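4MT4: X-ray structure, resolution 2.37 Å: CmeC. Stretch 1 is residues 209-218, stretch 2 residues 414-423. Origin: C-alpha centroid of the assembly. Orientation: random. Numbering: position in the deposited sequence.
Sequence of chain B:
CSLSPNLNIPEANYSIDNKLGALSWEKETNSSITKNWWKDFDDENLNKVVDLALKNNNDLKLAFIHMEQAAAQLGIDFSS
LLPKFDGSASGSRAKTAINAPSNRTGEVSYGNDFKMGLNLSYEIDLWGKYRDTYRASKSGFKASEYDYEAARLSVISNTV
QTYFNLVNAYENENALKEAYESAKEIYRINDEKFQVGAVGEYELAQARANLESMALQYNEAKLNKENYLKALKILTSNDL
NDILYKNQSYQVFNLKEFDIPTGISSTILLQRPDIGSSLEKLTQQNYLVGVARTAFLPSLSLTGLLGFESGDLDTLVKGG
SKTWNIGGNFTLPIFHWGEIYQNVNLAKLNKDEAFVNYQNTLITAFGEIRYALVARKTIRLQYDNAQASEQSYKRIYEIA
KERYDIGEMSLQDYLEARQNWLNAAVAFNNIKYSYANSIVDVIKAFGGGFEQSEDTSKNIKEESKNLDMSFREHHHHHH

Stretch 1 (209-218) ANLESMALQY
Stretch 2 (414-423) YLEARQNWLN

Two α-helical segments of CmeC, 209-218 and 414-423, run side by side in nearly the same direction, their axes 13° apart and 12.1 Å at closest approach. Phi and psi stay near -65° and -41° throughout, with backbone hydrogen bonds from N of residue i to O of residue i-4, as from Tyr 218 N to Met 214 O at 2.8 Å and from Leu 422 N to Arg 418 O at 3.2 Å. Asn 210 lies level with Leu 415 (CA to CA 7.5 Å) and Met 214 with Gln 419 (CA to CA 9.3 Å), and side chains, with one water, occupy the space between. They bury 316 Å² in all, without a direct hydrogen bond between the helices.

At the N-terminal end, Asn 210 takes chi1 t and chi2 81°. Its CB packs 3.8 Å from CD1 of Leu 415, whose m,t rotamer extends that methyl across the gap, while the Asn 210 amide reaches a bridging water. The water donates to both Asn 210 OD1 (2.7 Å) and Leu 415 O (2.5 Å), so a short polar side chain spans the gap with one solvent molecule.

Met 214 is the long, flexible filler. With chi angles m, m, t, it places SD 3.8 Å from Leu 422 CD2, an apolar contact, and carries CE onward to 4.4 Å from Arg 418 NE, oblique to the guanidinium. Arg 418 is extended, t at chi1 through chi3 with chi4 97°, and its NH2 is hydrogen-bonded elsewhere in the structure. Leu 422, t,p, points its CA-to-CB bond toward the first helix. Gln 419 leaves its backbone sideways, but chi1 t and chi2 p bring its end nearer, beside the methionine methyl.

Gln 217, m,t with chi3 -125°, is held by its own helix: Ser 213 OG, at chi1 t, donates to Gln 217 OE1 at 2.9 Å. Its NE2 lies 4.0 Å from Leu 422 CD2, covering the margin of the apolar patch.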

# COMPACT_ATOMS: atom_id res chain seq x y z
N ALA B 209 39.81 -23.59 -2.26
CA ALA B 209 38.56 -23.25 -1.57
C ALA B 209 38.51 -21.76 -1.28
O ALA B 209 37.47 -21.12 -1.41
CB ALA B 209 38.43 -24.05 -0.28
N ASN B 210 39.66 -21.20 -0.90
CA ASN B 210 39.77 -19.78 -0.63
C ASN B 210 39.59 -18.95 -1.90
O ASN B 210 38.98 -17.89 -1.88
CB ASN B 210 41.13 -19.47 0.01
CG ASN B 210 41.31 -18.00 0.32
OD1 ASN B 210 40.82 -17.50 1.33
ND2 ASN B 210 42.02 -17.30 -0.56
N LEU B 211 40.11 -19.47 -3.01
CA LEU B 211 40.00 -18.81 -4.30
C LEU B 211 38.54 -18.73 -4.75
O LEU B 211 38.06 -17.66 -5.15
CB LEU B 211 40.85 -19.55 -5.35
CG LEU B 211 41.26 -18.88 -6.67
CD1 LEU B 211 40.67 -19.64 -7.85
CD2 LEU B 211 40.89 -17.40 -6.74
N GLU B 212 37.83 -19.85 -4.68
CA GLU B 212 36.44 -19.91 -5.11
C GLU B 212 35.53 -19.11 -4.19
O GLU B 212 34.56 -18.49 -4.65
CB GLU B 212 35.96 -21.36 -5.19
CG GLU B 212 36.82 -22.26 -6.06
CD GLU B 212 36.81 -21.87 -7.53
OE1 GLU B 212 35.86 -21.18 -7.96
OE2 GLU B 212 37.75 -22.25 -8.26
N SER B 213 35.83 -19.13 -2.89
CA SER B 213 35.05 -18.37 -1.92
C SER B 213 35.15 -16.88 -2.20
O SER B 213 34.15 -16.16 -2.16
CB SER B 213 35.52 -18.67 -0.50
OG SER B 213 34.80 -17.91 0.46
N MET B 214 36.36 -16.41 -2.49
CA MET B 214 36.58 -15.01 -2.82
C MET B 214 35.88 -14.63 -4.12
O MET B 214 35.28 -13.56 -4.22
CB MET B 214 38.08 -14.72 -2.94
CG MET B 214 38.82 -14.73 -1.60
SD MET B 214 38.19 -13.50 -0.44
CE MET B 214 39.32 -13.73 0.93
N ALA B 215 35.95 -15.51 -5.11
CA ALA B 215 35.30 -15.28 -6.40
C ALA B 215 33.79 -15.20 -6.24
O ALA B 215 33.12 -14.43 -6.93
CB ALA B 215 35.67 -16.38 -7.39
N LEU B 216 33.26 -15.99 -5.31
CA LEU B 216 31.83 -15.98 -5.01
C LEU B 216 31.43 -14.69 -4.31
O LEU B 216 30.42 -14.08 -4.64
CB LEU B 216 31.47 -17.19 -4.15
CG LEU B 216 30.00 -17.32 -3.73
CD1 LEU B 216 29.10 -17.37 -4.95
CD2 LEU B 216 29.80 -18.56 -2.86
N GLN B 217 32.23 -14.29 -3.32
CA GLN B 217 31.99 -13.05 -2.59
C GLN B 217 32.13 -11.84 -3.50
O GLN B 217 31.40 -10.86 -3.36
CB GLN B 217 32.96 -12.93 -1.41
CG GLN B 217 32.77 -13.99 -0.34
CD GLN B 217 33.90 -14.00 0.67
OE1 GLN B 217 34.54 -15.03 0.90
NE2 GLN B 217 34.14 -12.85 1.29
N TYR B 218 33.07 -11.92 -4.43
CA TYR B 218 33.32 -10.85 -5.39
C TYR B 218 32.08 -10.58 -6.25
O TYR B 218 31.63 -9.44 -6.35
CB TYR B 218 34.52 -11.20 -6.27
CG TYR B 218 34.99 -10.09 -7.20
CD1 TYR B 218 34.60 -8.77 -7.00
CD2 TYR B 218 35.81 -10.38 -8.28
CE1 TYR B 218 35.02 -7.77 -7.85
CE2 TYR B 218 36.24 -9.38 -9.13
CZ TYR B 218 35.84 -8.08 -8.91
OH TYR B 218 36.27 -7.09 -9.77
N TYR B 414 46.99 -18.14 7.86
CA TYR B 414 47.28 -16.98 7.03
C TYR B 414 46.04 -16.52 6.26
O TYR B 414 45.75 -15.32 6.19
CB TYR B 414 48.42 -17.29 6.06
CG TYR B 414 48.61 -16.23 4.99
CD1 TYR B 414 48.99 -14.94 5.33
CD2 TYR B 414 48.43 -16.54 3.65
CE1 TYR B 414 49.17 -13.97 4.36
CE2 TYR B 414 48.61 -15.58 2.67
CZ TYR B 414 48.98 -14.30 3.03
OH TYR B 414 49.16 -13.34 2.06
N LEU B 415 45.31 -17.47 5.70
CA LEU B 415 44.08 -17.17 4.97
C LEU B 415 43.02 -16.57 5.89
O LEU B 415 42.25 -15.69 5.48
CB LEU B 415 43.53 -18.43 4.30
CG LEU B 415 44.38 -19.05 3.19
CD1 LEU B 415 43.70 -20.29 2.62
CD2 LEU B 415 44.65 -18.04 2.08
N GLU B 416 42.99 -17.04 7.13
CA GLU B 416 42.05 -16.55 8.12
C GLU B 416 42.32 -15.10 8.48
O GLU B 416 41.40 -14.28 8.54
CB GLU B 416 42.10 -17.42 9.38
CG GLU B 416 41.33 -16.86 10.56
CD GLU B 416 41.43 -17.72 11.80
OE1 GLU B 416 41.55 -18.96 11.66
OE2 GLU B 416 41.40 -17.17 12.92
N ALA B 417 43.59 -14.78 8.72
CA ALA B 417 43.98 -13.42 9.09
C ALA B 417 43.66 -12.44 7.96
O ALA B 417 43.27 -11.30 8.21
CB ALA B 417 45.46 -13.37 9.43
N ARG B 418 43.82 -12.91 6.73
CA ARG B 418 43.53 -12.13 5.54
C ARG B 418 42.03 -11.91 5.37
O ARG B 418 41.58 -10.83 4.99
CB ARG B 418 44.11 -12.82 4.31
CG ARG B 418 43.72 -12.22 2.97
CD ARG B 418 44.25 -13.09 1.84
NE ARG B 418 43.60 -12.80 0.57
CZ ARG B 418 44.10 -11.99 -0.36
NH1 ARG B 418 45.26 -11.39 -0.16
NH2 ARG B 418 43.44 -11.79 -1.49
N GLN B 419 41.25 -12.95 5.67
CA GLN B 419 39.79 -12.87 5.59
C GLN B 419 39.25 -11.91 6.64
O GLN B 419 38.27 -11.20 6.41
CB GLN B 419 39.17 -14.26 5.78
CG GLN B 419 37.65 -14.28 5.70
CD GLN B 419 37.13 -14.13 4.28
OE1 GLN B 419 36.75 -13.04 3.86
NE2 GLN B 419 37.13 -15.23 3.53
N ASN B 420 39.90 -11.90 7.80
CA ASN B 420 39.51 -11.02 8.90
C ASN B 420 39.71 -9.55 8.56
O ASN B 420 38.88 -8.71 8.91
CB ASN B 420 40.29 -11.37 10.17
CG ASN B 420 39.85 -12.69 10.77
OD1 ASN B 420 38.75 -13.18 10.51
ND2 ASN B 420 40.72 -13.28 11.59
N TRP B 421 40.81 -9.24 7.88
CA TRP B 421 41.08 -7.88 7.43
C TRP B 421 40.01 -7.45 6.42
O TRP B 421 39.50 -6.33 6.49
CB TRP B 421 42.47 -7.77 6.80
CG TRP B 421 42.78 -6.41 6.25
CD1 TRP B 421 42.29 -5.21 6.69
CD2 TRP B 421 43.64 -6.10 5.14
NE1 TRP B 421 42.80 -4.18 5.93
CE2 TRP B 421 43.63 -4.70 4.97
CE3 TRP B 421 44.42 -6.88 4.27
CZ2 TRP B 421 44.36 -4.07 3.98
CZ3 TRP B 421 45.14 -6.24 3.29
CH2 TRP B 421 45.11 -4.85 3.14
N LEU B 422 39.70 -8.34 5.49
CA LEU B 422 38.68 -8.09 4.49
C LEU B 422 37.33 -7.78 5.14
O LEU B 422 36.65 -6.83 4.76
CB LEU B 422 38.54 -9.28 3.54
CG LEU B 422 37.49 -9.16 2.44
CD1 LEU B 422 37.84 -8.04 1.48
CD2 LEU B 422 37.33 -10.48 1.70
N ASN B 423 36.96 -8.60 6.12
CA ASN B 423 35.72 -8.40 6.86
C ASN B 423 35.70 -7.05 7.57
O ASN B 423 34.70 -6.35 7.56
CB ASN B 423 35.52 -9.53 7.87
CG ASN B 423 35.30 -10.88 7.21
OD1 ASN B 423 35.37 -11.00 5.99
ND2 ASN B 423 35.04 -11.90 8.02
O HOH W 1 41.45 -15.54 3.07